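PDB 4UML: ganglioside-induced differentiation-associated protein 2 from Homo sapiens, which is probably a signalling protein whose macro domain, the part modelled here, belongs to a family many of whose members bind ADP-ribose, though its own role is not established. Local coordinates for residues P178-T183 against Q217-L222; R188-F193 against E202-A207; G55-W60 against R192-H197. All coordinates share one frame; numbering follows the deposited sequence.

Interaction 1. Residues P178-T183 against Q217-L222; sequences PLEDAT and QKLLPL
Leu179 O is gripped by two donors of Thr183, the residue that meets Leu219 across the contact. Thr183 N reaches Leu179 O at 2.9 Å in the regular helical bond, and the hydroxyl Thr183 OG1 reaches Leu179 O at 2.8 Å from the opposite face of the carbonyl plane, 37° out of it. A chi1 of -55° sets OG1 beside the backbone N and CG2 anti to it, facing helix 210-223. Thr183 CG2 lies 3.7 Å from Leu219 CD1, the two side chains crossing obliquely, and the same CD1 lies 3.8 Å from Glu180 O. At the more exposed margin, Lys218 stretches out beyond CG and meets the bent Glu180 chain at about a right angle. Lys218 NZ donates to the syn lone pair of Glu180 OE2 at 2.7 Å, a salt bridge favouring that oxygen, since Glu180 OE1 stays 3.9 Å from Lys218 NZ. His184 and Leu187 of helix 179-197 also pack on Leu219. The axes of the helical segments 179-183 and 217-222 come within 10.7 Å, at 31°, running in the same general direction, with a buried apolar middle and a salt bridge at its margin, matching two helices packed on the same side of the macro-domain sheet.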
ATOM      1  N   PRO A 178      -3.870   4.333  15.367  1.00 29.67           N
ATOM      2  CA  PRO A 178      -3.064   5.547  15.520  1.00 32.38           C
ATOM      3  C   PRO A 178      -2.071   5.720  14.369  1.00 33.71           C
ATOM      4  O   PRO A 178      -1.266   4.834  14.098  1.00 28.85           O
ATOM      5  CB  PRO A 178      -2.332   5.306  16.834  1.00 32.66           C
ATOM      6  CG  PRO A 178      -3.309   4.512  17.626  1.00 31.78           C
ATOM      7  CD  PRO A 178      -3.930   3.573  16.623  1.00 31.15           C
ATOM      8  N   LEU A 179      -2.119   6.882  13.728  1.00 34.88           N
ATOM      9  CA  LEU A 179      -1.506   7.058  12.423  1.00 33.91           C
ATOM     10  C   LEU A 179      -0.015   6.884  12.446  1.00 33.52           C
ATOM     11  O   LEU A 179       0.559   6.239  11.579  1.00 34.19           O
ATOM     12  CB  LEU A 179      -1.882   8.418  11.850  1.00 39.63           C
ATOM     13  CG  LEU A 179      -1.198   8.809  10.531  1.00 41.75           C
ATOM     14  CD1 LEU A 179      -1.553   7.821   9.421  1.00 41.20           C
ATOM     15  CD2 LEU A 179      -1.613  10.231  10.172  1.00 44.44           C
ATOM     16  N   GLU A 180       0.627   7.419  13.463  1.00 34.20           N
ATOM     17  CA  GLU A 180       2.052   7.400  13.492  1.00 36.09           C
ATOM     18  C   GLU A 180       2.575   5.978  13.733  1.00 36.17           C
ATOM     19  O   GLU A 180       3.491   5.538  13.046  1.00 33.62           O
ATOM     20  CB  GLU A 180       2.558   8.362  14.549  1.00 40.02           C
ATOM     21  CG  GLU A 180       4.035   8.628  14.454  1.00 43.78           C
ATOM     22  CD  GLU A 180       4.403  10.078  14.753  1.00 50.87           C
ATOM     23  OE1 GLU A 180       3.536  10.994  14.738  1.00 52.10           O
ATOM     24  OE2 GLU A 180       5.602  10.296  14.975  1.00 52.64           O
ATOM     25  N   ASP A 181       1.985   5.275  14.700  1.00 32.90           N
ATOM     26  CA  ASP A 181       2.285   3.862  14.922  1.00 32.00           C
ATOM     27  C   ASP A 181       2.098   3.051  13.653  1.00 28.13           C
ATOM     28  O   ASP A 181       2.937   2.257  13.310  1.00 28.20           O
ATOM     29  CB  ASP A 181       1.360   3.272  16.001  1.00 34.44           C
ATOM     30  CG  ASP A 181       1.650   3.806  17.378  1.00 40.26           C
ATOM     31  OD1 ASP A 181       2.812   4.186  17.656  1.00 41.14           O
ATOM     32  OD2 ASP A 181       0.711   3.808  18.197  1.00 46.02           O
ATOM     33  N   ALA A 182       0.986   3.268  12.968  1.00 26.31           N
ATOM     34  CA  ALA A 182       0.664   2.539  11.748  1.00 27.24           C
ATOM     35  C   ALA A 182       1.715   2.752  10.672  1.00 26.91           C
ATOM     36  O   ALA A 182       2.100   1.812   9.974  1.00 25.35           O
ATOM     37  CB  ALA A 182      -0.683   2.974  11.205  1.00 25.32           C
ATOM     38  N   THR A 183       2.154   3.992  10.535  1.00 26.14           N
ATOM     39  CA  THR A 183       3.148   4.369   9.541  1.00 27.22           C
ATOM     40  C   THR A 183       4.512   3.743   9.815  1.00 27.10           C
ATOM     41  O   THR A 183       5.206   3.337   8.880  1.00 25.75           O
ATOM     42  CB  THR A 183       3.263   5.913   9.433  1.00 30.02           C
ATOM     43  OG1 THR A 183       1.970   6.478   9.161  1.00 28.11           O
ATOM     44  CG2 THR A 183       4.170   6.281   8.332  1.00 29.58           C
ATOM     45  N   GLN A 217       6.495  11.873   5.628  1.00 33.72           N
ATOM     46  CA  GLN A 217       7.704  12.700   5.421  1.00 37.69           C
ATOM     47  C   GLN A 217       8.593  12.632   6.655  1.00 37.10           C
ATOM     48  O   GLN A 217       9.803  12.428   6.548  1.00 36.37           O
ATOM     49  CB  GLN A 217       7.311  14.151   5.108  1.00 40.12           C
ATOM     50  CG  GLN A 217       6.553  14.265   3.796  1.00 42.75           C
ATOM     51  CD  GLN A 217       5.987  15.648   3.532  1.00 48.75           C
ATOM     52  OE1 GLN A 217       5.531  16.347   4.433  1.00 48.58           O
ATOM     53  NE2 GLN A 217       5.977  16.034   2.268  1.00 52.82           N
ATOM     54  N   LYS A 218       7.955  12.741   7.823  1.00 39.27           N
ATOM     55  CA  LYS A 218       8.632  12.582   9.104  1.00 40.46           C
ATOM     56  C   LYS A 218       9.378  11.254   9.259  1.00 39.48           C
ATOM     57  O   LYS A 218      10.516  11.224   9.700  1.00 39.10           O
ATOM     58  CB  LYS A 218       7.613  12.713  10.235  1.00 43.72           C
ATOM     59  CG  LYS A 218       8.276  12.858  11.589  1.00 48.29           C
ATOM     60  CD  LYS A 218       7.276  12.776  12.719  1.00 50.11           C
ATOM     61  CE  LYS A 218       7.987  12.329  13.983  1.00 51.09           C
ATOM     62  NZ  LYS A 218       7.129  12.573  15.169  1.00 51.43           N
ATOM     63  N   LEU A 219       8.739  10.142   8.901  1.00 38.19           N
ATOM     64  CA  LEU A 219       9.307   8.818   9.173  1.00 34.83           C
ATOM     65  C   LEU A 219      10.158   8.182   8.077  1.00 33.79           C
ATOM     66  O   LEU A 219      10.955   7.286   8.353  1.00 35.10           O
ATOM     67  CB  LEU A 219       8.165   7.857   9.564  1.00 36.49           C
ATOM     68  CG  LEU A 219       7.273   8.242  10.758  1.00 40.18           C
ATOM     69  CD1 LEU A 219       6.394   7.076  11.217  1.00 40.37           C
ATOM     70  CD2 LEU A 219       8.070   8.770  11.941  1.00 41.22           C
ATOM     71  N   LEU A 220       9.984   8.592   6.825  1.00 33.72           N
ATOM     72  CA  LEU A 220      10.771   8.028   5.730  1.00 34.66           C
ATOM     73  C   LEU A 220      12.288   8.012   5.961  1.00 35.04           C
ATOM     74  O   LEU A 220      12.956   6.984   5.749  1.00 33.39           O
ATOM     75  CB  LEU A 220      10.430   8.753   4.409  1.00 38.86           C
ATOM     76  CG  LEU A 220       9.235   8.143   3.663  1.00 41.60           C
ATOM     77  CD1 LEU A 220       8.762   9.075   2.557  1.00 42.62           C
ATOM     78  CD2 LEU A 220       9.577   6.760   3.109  1.00 40.71           C
ATOM     79  N   PRO A 221      12.841   9.133   6.440  1.00 36.68           N
ATOM     80  CA  PRO A 221      14.274   9.164   6.753  1.00 38.06           C
ATOM     81  C   PRO A 221      14.761   8.107   7.750  1.00 36.68           C
ATOM     82  O   PRO A 221      15.906   7.701   7.667  1.00 38.51           O
ATOM     83  CB  PRO A 221      14.475  10.574   7.340  1.00 38.27           C
ATOM     84  CG  PRO A 221      13.344  11.384   6.832  1.00 39.94           C
ATOM     85  CD  PRO A 221      12.186  10.422   6.735  1.00 37.25           C
ATOM     86  N   LEU A 222      13.903   7.654   8.667  1.00 35.85           N
ATOM     87  CA  LEU A 222      14.281   6.652   9.668  1.00 36.80           C
ATOM     88  C   LEU A 222      14.414   5.243   9.077  1.00 38.39           C
ATOM     89  O   LEU A 222      15.310   4.465   9.464  1.00 39.57           O
ATOM     90  CB  LEU A 222      13.260   6.714  10.810  1.00 41.13           C
ATOM     91  CG  LEU A 222      13.095   5.677  11.924  1.00 49.72           C
ATOM     92  CD1 LEU A 222      14.348   5.491  12.776  1.00 52.84           C
ATOM     93  CD2 LEU A 222      11.924   6.120  12.810  1.00 49.28           C
TER

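Interaction 2. Residues R188-F193 against E202-A207; sequences RTVRRF and EKVVFA
Val190 has its CG1 opposite the backbone N (chi1 168°) and its CG2 opposite the carbonyl carbon, which aims both methyls at strand 203-208; Phe206, with CG opposite its own carbonyl carbon (chi1 -63°), sends its ring out from the strand to meet them. The closest approach is Val190 CG2 to Phe206 CZ at 3.6 Å, an oblique approach to the far end of the ring. Val190 CB, at 3.8 Å from Phe206 CZ, adds to the same contact. The other methyl is shared: Val190 CG1 lies 3.9 Å from Phe206 CZ and meets Val204 CG1 tip to tip at 4.1 Å. Within the strand, Val204 CG1 also sits over one face of the Phe206 ring, displaced toward its rim, so the valine and the ring, two residues apart, offer one apolar surface. Shortening Val190 to an alanine would remove both methyls and is likely to leave Phe206 CZ and Val204 CG1 facing a gap. All three touching residues are buried. Phe167 of strand 164-167 packs against both Val190 and Val204, and Val57 of strand 57-61 against Phe206; the helix of the beta-alpha-beta unit 164-167, 179-197, 203-208 thus packs against its own two strands.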
ATOM      1  N   ARG A 188       8.560   0.158   7.936  1.00 28.21           N
ATOM      2  CA  ARG A 188       9.498  -0.876   8.389  1.00 30.24           C
ATOM      3  C   ARG A 188       9.332  -2.164   7.586  1.00 30.46           C
ATOM      4  O   ARG A 188      10.302  -2.782   7.106  1.00 27.60           O
ATOM      5  CB  ARG A 188       9.278  -1.128   9.884  1.00 34.25           C
ATOM      6  CG  ARG A 188      10.256  -2.101  10.520  1.00 36.41           C
ATOM      7  CD  ARG A 188       9.992  -2.172  12.022  1.00 39.83           C
ATOM      8  NE  ARG A 188       8.716  -2.849  12.250  1.00 41.04           N
ATOM      9  CZ  ARG A 188       7.842  -2.561  13.206  1.00 44.77           C
ATOM     10  NH1 ARG A 188       8.083  -1.606  14.089  1.00 45.91           N
ATOM     11  NH2 ARG A 188       6.721  -3.261  13.283  1.00 46.09           N
ATOM     12  N   THR A 189       8.085  -2.555   7.370  1.00 28.10           N
ATOM     13  CA  THR A 189       7.800  -3.788   6.638  1.00 27.14           C
ATOM     14  C   THR A 189       8.260  -3.708   5.191  1.00 27.43           C
ATOM     15  O   THR A 189       8.851  -4.667   4.618  1.00 26.66           O
ATOM     16  CB  THR A 189       6.278  -4.093   6.696  1.00 27.31           C
ATOM     17  OG1 THR A 189       5.856  -4.088   8.065  1.00 23.98           O
ATOM     18  CG2 THR A 189       5.947  -5.392   6.036  1.00 26.75           C
ATOM     19  N   VAL A 190       8.001  -2.578   4.550  1.00 25.14           N
ATOM     20  CA  VAL A 190       8.427  -2.435   3.169  1.00 25.76           C
ATOM     21  C   VAL A 190       9.966  -2.359   3.092  1.00 27.11           C
ATOM     22  O   VAL A 190      10.563  -2.897   2.170  1.00 25.12           O
ATOM     23  CB  VAL A 190       7.788  -1.188   2.495  1.00 25.57           C
ATOM     24  CG1 VAL A 190       8.431  -0.866   1.173  1.00 27.28           C
ATOM     25  CG2 VAL A 190       6.292  -1.389   2.302  1.00 27.17           C
ATOM     26  N   ARG A 191      10.576  -1.643   4.027  1.00 29.36           N
ATOM     27  CA  ARG A 191      12.057  -1.563   4.061  1.00 32.60           C
ATOM     28  C   ARG A 191      12.658  -2.970   4.082  1.00 31.65           C
ATOM     29  O   ARG A 191      13.441  -3.326   3.204  1.00 33.22           O
ATOM     30  CB  ARG A 191      12.544  -0.708   5.228  1.00 32.23           C
ATOM     31  CG  ARG A 191      14.036  -0.832   5.519  1.00 35.89           C
ATOM     32  CD  ARG A 191      14.855  -0.286   4.367  1.00 38.54           C
ATOM     33  NE  ARG A 191      16.281  -0.656   4.419  1.00 39.62           N
ATOM     34  CZ  ARG A 191      17.316   0.192   4.337  1.00 41.66           C
ATOM     35  NH1 ARG A 191      17.166   1.518   4.267  1.00 39.08           N
ATOM     36  NH2 ARG A 191      18.543  -0.310   4.350  1.00 41.57           N
ATOM     37  N   ARG A 192      12.226  -3.775   5.041  1.00 32.43           N
ATOM     38  CA  ARG A 192      12.799  -5.081   5.272  1.00 34.98           C
ATOM     39  C   ARG A 192      12.547  -6.007   4.124  1.00 38.81           C
ATOM     40  O   ARG A 192      13.415  -6.821   3.755  1.00 37.95           O
ATOM     41  CB  ARG A 192      12.276  -5.677   6.570  1.00 39.89           C
ATOM     42  CG  ARG A 192      12.767  -4.905   7.777  1.00 42.21           C
ATOM     43  CD  ARG A 192      12.189  -5.433   9.069  1.00 48.45           C
ATOM     44  NE  ARG A 192      12.825  -4.788  10.227  1.00 54.61           N
ATOM     45  CZ  ARG A 192      12.333  -4.778  11.470  1.00 59.68           C
ATOM     46  NH1 ARG A 192      11.178  -5.378  11.752  1.00 65.65           N
ATOM     47  NH2 ARG A 192      12.997  -4.155  12.442  1.00 60.30           N
ATOM     48  N   PHE A 193      11.373  -5.886   3.528  1.00 35.34           N
ATOM     49  CA  PHE A 193      11.069  -6.687   2.351  1.00 36.61           C
ATOM     50  C   PHE A 193      11.912  -6.258   1.164  1.00 37.89           C
ATOM     51  O   PHE A 193      12.334  -7.104   0.365  1.00 38.66           O
ATOM     52  CB  PHE A 193       9.586  -6.561   1.978  1.00 34.84           C
ATOM     53  CG  PHE A 193       9.232  -7.202   0.675  1.00 33.60           C
ATOM     54  CD1 PHE A 193       9.336  -6.489  -0.508  1.00 33.50           C
ATOM     55  CD2 PHE A 193       8.758  -8.511   0.637  1.00 35.91           C
ATOM     56  CE1 PHE A 193       8.988  -7.069  -1.718  1.00 36.68           C
ATOM     57  CE2 PHE A 193       8.404  -9.101  -0.573  1.00 34.06           C
ATOM     58  CZ  PHE A 193       8.532  -8.379  -1.755  1.00 33.70           C
ATOM     59  N   GLU A 202      10.530  -2.742  -9.112  1.00 35.60           N
ATOM     60  CA  GLU A 202      11.070  -1.495  -9.531  1.00 37.51           C
ATOM     61  C   GLU A 202      10.612  -0.376  -8.610  1.00 38.99           C
ATOM     62  O   GLU A 202      11.407   0.493  -8.264  1.00 36.23           O
ATOM     63  CB  GLU A 202      10.664  -1.204 -10.980  1.00 42.17           C
ATOM     64  CG  GLU A 202      11.212  -2.233 -11.975  1.00 48.13           C
ATOM     65  CD  GLU A 202      10.736  -2.009 -13.407  1.00 48.87           C
ATOM     66  OE1 GLU A 202       9.936  -1.088 -13.663  1.00 45.65           O
ATOM     67  OE2 GLU A 202      11.169  -2.770 -14.294  1.00 57.89           O
ATOM     68  N   LYS A 203       9.325  -0.366  -8.226  1.00 32.86           N
ATOM     69  CA  LYS A 203       8.777   0.766  -7.483  1.00 31.05           C
ATOM     70  C   LYS A 203       7.696   0.337  -6.483  1.00 28.19           C
ATOM     71  O   LYS A 203       6.880  -0.562  -6.749  1.00 25.99           O
ATOM     72  CB  LYS A 203       8.173   1.820  -8.420  1.00 34.40           C
ATOM     73  CG  LYS A 203       9.139   2.584  -9.327  1.00 39.07           C
ATOM     74  CD  LYS A 203      10.143   3.437  -8.569  1.00 41.20           C
ATOM     75  CE  LYS A 203      11.355   3.751  -9.449  1.00 42.14           C
ATOM     76  NZ  LYS A 203      10.928   4.667 -10.544  1.00 44.59           N
ATOM     77  N   VAL A 204       7.762   0.945  -5.315  1.00 26.91           N
ATOM     78  CA  VAL A 204       6.703   0.889  -4.322  1.00 26.64           C
ATOM     79  C   VAL A 204       6.290   2.328  -4.092  1.00 25.87           C
ATOM     80  O   VAL A 204       7.140   3.192  -3.806  1.00 26.29           O
ATOM     81  CB  VAL A 204       7.152   0.217  -3.019  1.00 26.89           C
ATOM     82  CG1 VAL A 204       6.080   0.364  -1.940  1.00 29.24           C
ATOM     83  CG2 VAL A 204       7.447  -1.243  -3.262  1.00 27.60           C
ATOM     84  N   VAL A 205       4.998   2.598  -4.288  1.00 25.50           N
ATOM     85  CA  VAL A 205       4.471   3.922  -4.135  1.00 25.07           C
ATOM     86  C   VAL A 205       3.571   3.946  -2.933  1.00 26.77           C
ATOM     87  O   VAL A 205       2.601   3.182  -2.853  1.00 28.24           O
ATOM     88  CB  VAL A 205       3.664   4.397  -5.357  1.00 25.62           C
ATOM     89  CG1 VAL A 205       3.123   5.802  -5.129  1.00 25.67           C
ATOM     90  CG2 VAL A 205       4.497   4.349  -6.603  1.00 25.51           C
ATOM     91  N   PHE A 206       3.899   4.837  -2.006  1.00 25.83           N
ATOM     92  CA  PHE A 206       3.013   5.168  -0.903  1.00 25.42           C
ATOM     93  C   PHE A 206       2.167   6.364  -1.315  1.00 26.46           C
ATOM     94  O   PHE A 206       2.665   7.490  -1.305  1.00 29.97           O
ATOM     95  CB  PHE A 206       3.826   5.481   0.340  1.00 25.49           C
ATOM     96  CG  PHE A 206       4.650   4.324   0.855  1.00 26.55           C
ATOM     97  CD1 PHE A 206       4.057   3.287   1.567  1.00 26.47           C
ATOM     98  CD2 PHE A 206       6.026   4.313   0.706  1.00 26.91           C
ATOM     99  CE1 PHE A 206       4.806   2.235   2.064  1.00 27.28           C
ATOM    100  CE2 PHE A 206       6.796   3.261   1.216  1.00 30.28           C
ATOM    101  CZ  PHE A 206       6.189   2.212   1.890  1.00 27.14           C
ATOM    102  N   ALA A 207       0.932   6.089  -1.741  1.00 25.90           N
ATOM    103  CA  ALA A 207      -0.068   7.099  -2.055  1.00 28.29           C
ATOM    104  C   ALA A 207      -0.708   7.617  -0.777  1.00 30.26           C
ATOM    105  O   ALA A 207      -1.296   6.837  -0.002  1.00 28.36           O
ATOM    106  CB  ALA A 207      -1.145   6.521  -2.948  1.00 29.00           C
TER

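Interaction 3. Residues G55-W60 against R192-H197; sequences GKVVLW and RFLEIH
Lys56 and Leu194 have the nearest backbones here, with Lys56 CA 8.4 Å from Leu194 CA, a spacing that leaves side chains alone to bridge the start of strand 57-61 and the last turns of helix 179-197. Leu194 does so from the helix side: its CG stands opposite the carbonyl carbon (chi1 -77°), and its two methyls part toward different partners. Leu194 CD1 meets Val57 CG2 at 4.0 Å, the two side chains slanting across each other. Val57 also touches Phe206, Leu220 and Phe224. Leu194 CD2 comes within 4.3 Å of Lys56 CD. Both are loose apolar contacts rather than tight ones. Strand 57-61 is an edge strand of the six-stranded mixed sheet of the macro domain, parallel to its neighbour 203-208, so Leu194 packs the C-terminal part of the helix against one border of that sheet. The lysine is buried, yet its amino group, probably charged, has partners: the stem runs out nearly straight past Leu194, and Lys56 NZ hydrogen-bonds to the carbonyl oxygens of Gly198 and Ile201, in the turn linking the helix to strand 203-208. These two carbonyl oxygens probably help to offset the cost of burying its charge.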
ATOM      1  N   GLY A  55      15.869   4.061  -4.218  1.00 36.76           N
ATOM      2  CA  GLY A  55      15.456   4.368  -5.576  1.00 39.20           C
ATOM      3  C   GLY A  55      14.122   3.725  -5.958  1.00 36.23           C
ATOM      4  O   GLY A  55      13.485   4.159  -6.907  1.00 37.60           O
ATOM      5  N   LYS A  56      13.705   2.727  -5.187  1.00 35.21           N
ATOM      6  CA  LYS A  56      12.435   2.027  -5.400  1.00 34.46           C
ATOM      7  C   LYS A  56      11.247   2.616  -4.658  1.00 34.96           C
ATOM      8  O   LYS A  56      10.107   2.297  -4.962  1.00 39.88           O
ATOM      9  CB  LYS A  56      12.606   0.588  -4.996  1.00 33.71           C
ATOM     10  CG  LYS A  56      13.719  -0.061  -5.793  1.00 37.77           C
ATOM     11  CD  LYS A  56      13.989  -1.473  -5.341  1.00 41.37           C
ATOM     12  CE  LYS A  56      14.998  -2.118  -6.282  1.00 46.70           C
ATOM     13  NZ  LYS A  56      14.921  -3.593  -6.203  1.00 50.09           N
ATOM     14  N   VAL A  57      11.503   3.482  -3.693  1.00 33.01           N
ATOM     15  CA  VAL A  57      10.450   4.036  -2.874  1.00 33.44           C
ATOM     16  C   VAL A  57      10.012   5.377  -3.422  1.00 33.32           C
ATOM     17  O   VAL A  57      10.855   6.217  -3.772  1.00 35.42           O
ATOM     18  CB  VAL A  57      10.943   4.245  -1.434  1.00 34.45           C
ATOM     19  CG1 VAL A  57       9.926   5.041  -0.631  1.00 36.28           C
ATOM     20  CG2 VAL A  57      11.196   2.906  -0.801  1.00 34.90           C
ATOM     21  N   VAL A  58       8.699   5.571  -3.487  1.00 27.35           N
ATOM     22  CA  VAL A  58       8.096   6.795  -3.923  1.00 28.45           C
ATOM     23  C   VAL A  58       7.008   7.237  -2.925  1.00 29.72           C
ATOM     24  O   VAL A  58       6.119   6.452  -2.554  1.00 27.28           O
ATOM     25  CB  VAL A  58       7.442   6.610  -5.314  1.00 28.58           C
ATOM     26  CG1 VAL A  58       6.797   7.892  -5.770  1.00 26.57           C
ATOM     27  CG2 VAL A  58       8.434   6.063  -6.341  1.00 29.29           C
ATOM     28  N   LEU A  59       7.066   8.497  -2.498  1.00 31.84           N
ATOM     29  CA  LEU A  59       5.976   9.104  -1.753  1.00 31.08           C
ATOM     30  C   LEU A  59       5.197  10.046  -2.658  1.00 32.78           C
ATOM     31  O   LEU A  59       5.768  10.965  -3.243  1.00 30.09           O
ATOM     32  CB  LEU A  59       6.507   9.883  -0.560  1.00 32.11           C
ATOM     33  CG  LEU A  59       5.462  10.620   0.292  1.00 32.60           C
ATOM     34  CD1 LEU A  59       4.497   9.665   0.946  1.00 34.27           C
ATOM     35  CD2 LEU A  59       6.134  11.448   1.381  1.00 36.00           C
ATOM     36  N   TRP A  60       3.888   9.840  -2.762  1.00 28.55           N
ATOM     37  CA  TRP A  60       3.100  10.597  -3.712  1.00 29.99           C
ATOM     38  C   TRP A  60       1.808  10.980  -3.089  1.00 30.85           C
ATOM     39  O   TRP A  60       1.044  10.101  -2.650  1.00 29.12           O
ATOM     40  CB  TRP A  60       2.813   9.758  -4.947  1.00 28.73           C
ATOM     41  CG  TRP A  60       1.934  10.410  -5.924  1.00 29.83           C
ATOM     42  CD1 TRP A  60       2.227  11.545  -6.659  1.00 32.33           C
ATOM     43  CD2 TRP A  60       0.630   9.988  -6.335  1.00 28.52           C
ATOM     44  NE1 TRP A  60       1.166  11.851  -7.482  1.00 31.10           N
ATOM     45  CE2 TRP A  60       0.187  10.900  -7.319  1.00 30.67           C
ATOM     46  CE3 TRP A  60      -0.207   8.921  -5.976  1.00 29.45           C
ATOM     47  CZ2 TRP A  60      -1.063  10.792  -7.923  1.00 30.26           C
ATOM     48  CZ3 TRP A  60      -1.430   8.798  -6.580  1.00 29.11           C
ATOM     49  CH2 TRP A  60      -1.851   9.721  -7.559  1.00 30.71           C
ATOM     50  N   ARG A 192      12.226  -3.775   5.041  1.00 32.43           N
ATOM     51  CA  ARG A 192      12.799  -5.081   5.272  1.00 34.98           C
ATOM     52  C   ARG A 192      12.547  -6.007   4.124  1.00 38.81           C
ATOM     53  O   ARG A 192      13.415  -6.821   3.755  1.00 37.95           O
ATOM     54  CB  ARG A 192      12.276  -5.677   6.570  1.00 39.89           C
ATOM     55  CG  ARG A 192      12.767  -4.905   7.777  1.00 42.21           C
ATOM     56  CD  ARG A 192      12.189  -5.433   9.069  1.00 48.45           C
ATOM     57  NE  ARG A 192      12.825  -4.788  10.227  1.00 54.61           N
ATOM     58  CZ  ARG A 192      12.333  -4.778  11.470  1.00 59.68           C
ATOM     59  NH1 ARG A 192      11.178  -5.378  11.752  1.00 65.65           N
ATOM     60  NH2 ARG A 192      12.997  -4.155  12.442  1.00 60.30           N
ATOM     61  N   PHE A 193      11.373  -5.886   3.528  1.00 35.34           N
ATOM     62  CA  PHE A 193      11.069  -6.687   2.351  1.00 36.61           C
ATOM     63  C   PHE A 193      11.912  -6.258   1.164  1.00 37.89           C
ATOM     64  O   PHE A 193      12.334  -7.104   0.365  1.00 38.66           O
ATOM     65  CB  PHE A 193       9.586  -6.561   1.978  1.00 34.84           C
ATOM     66  CG  PHE A 193       9.232  -7.202   0.675  1.00 33.60           C
ATOM     67  CD1 PHE A 193       9.336  -6.489  -0.508  1.00 33.50           C
ATOM     68  CD2 PHE A 193       8.758  -8.511   0.637  1.00 35.91           C
ATOM     69  CE1 PHE A 193       8.988  -7.069  -1.718  1.00 36.68           C
ATOM     70  CE2 PHE A 193       8.404  -9.101  -0.573  1.00 34.06           C
ATOM     71  CZ  PHE A 193       8.532  -8.379  -1.755  1.00 33.70           C
ATOM     72  N   LEU A 194      12.119  -4.961   0.987  1.00 33.34           N
ATOM     73  CA  LEU A 194      12.871  -4.537  -0.166  1.00 36.98           C
ATOM     74  C   LEU A 194      14.362  -4.913  -0.032  1.00 41.87           C
ATOM     75  O   LEU A 194      15.026  -5.162  -1.034  1.00 43.66           O
ATOM     76  CB  LEU A 194      12.728  -3.044  -0.402  1.00 36.19           C
ATOM     77  CG  LEU A 194      11.428  -2.547  -1.042  1.00 35.08           C
ATOM     78  CD1 LEU A 194      11.395  -1.033  -1.048  1.00 34.00           C
ATOM     79  CD2 LEU A 194      11.295  -3.059  -2.460  1.00 37.36           C
ATOM     80  N   GLU A 195      14.865  -4.930   1.198  1.00 41.69           N
ATOM     81  CA  GLU A 195      16.246  -5.313   1.463  1.00 47.43           C
ATOM     82  C   GLU A 195      16.513  -6.719   0.947  1.00 48.16           C
ATOM     83  O   GLU A 195      17.506  -6.939   0.284  1.00 50.59           O
ATOM     84  CB  GLU A 195      16.555  -5.255   2.962  1.00 43.49           C
ATOM     85  CG  GLU A 195      17.023  -3.911   3.451  1.00 45.86           C
ATOM     86  CD  GLU A 195      17.157  -3.856   4.964  1.00 49.71           C
ATOM     87  OE1 GLU A 195      16.901  -4.865   5.670  1.00 53.83           O
ATOM     88  OE2 GLU A 195      17.508  -2.779   5.460  1.00 51.67           O
ATOM     89  N   ILE A 196      15.615  -7.653   1.247  1.00 52.04           N
ATOM     90  CA  ILE A 196      15.769  -9.042   0.830  1.00 55.46           C
ATOM     91  C   ILE A 196      15.255  -9.323  -0.584  1.00 59.50           C
ATOM     92  O   ILE A 196      15.964  -9.944  -1.381  1.00 62.45           O
ATOM     93  CB  ILE A 196      15.073 -10.002   1.808  1.00 56.76           C
ATOM     94  CG1 ILE A 196      15.850 -10.079   3.127  1.00 58.72           C
ATOM     95  CG2 ILE A 196      14.958 -11.394   1.198  1.00 57.29           C
ATOM     96  CD1 ILE A 196      15.729  -8.866   4.032  1.00 60.19           C
ATOM     97  N   HIS A 197      14.033  -8.879  -0.899  1.00 57.24           N
ATOM     98  CA  HIS A 197      13.354  -9.264  -2.151  1.00 53.38           C
ATOM     99  C   HIS A 197      13.247  -8.156  -3.197  1.00 55.79           C
ATOM    100  O   HIS A 197      12.440  -8.238  -4.128  1.00 57.10           O
ATOM    101  CB  HIS A 197      11.945  -9.762  -1.857  1.00 50.88           C
ATOM    102  CG  HIS A 197      11.882 -10.828  -0.815  1.00 54.69           C
ATOM    103  ND1 HIS A 197      12.072 -12.161  -1.105  1.00 58.39           N
ATOM    104  CD2 HIS A 197      11.636 -10.763   0.514  1.00 52.99           C
ATOM    105  CE1 HIS A 197      11.962 -12.871   0.005  1.00 57.24           C
ATOM    106  NE2 HIS A 197      11.697 -12.046   1.001  1.00 55.69           N
TER

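In the fold
Helix 179-197 serves all three contacts: its first turn in interaction 1, its middle in interaction 2 and its last turns in interaction 3. Centres of interactions 2 and 3 lie about 4 Å apart, sharing Arg192 and Phe193; their strands 203-208 and 57-61 are neighbours in the sheet, with Val204 N 2.7 Å from Lys56 O. Measured between centres, interaction 1 lies about 13 Å from interaction 2 and 15 Å from interaction 3, though its atoms touch the latter: Leu220 CD1 is 3.7 Å from Leu59 CD2. Along the chain interaction 2 is nested inside interaction 1, whereas interactions 1 and 3 cross, tying the early strand to the C-terminal helices of the macro domain.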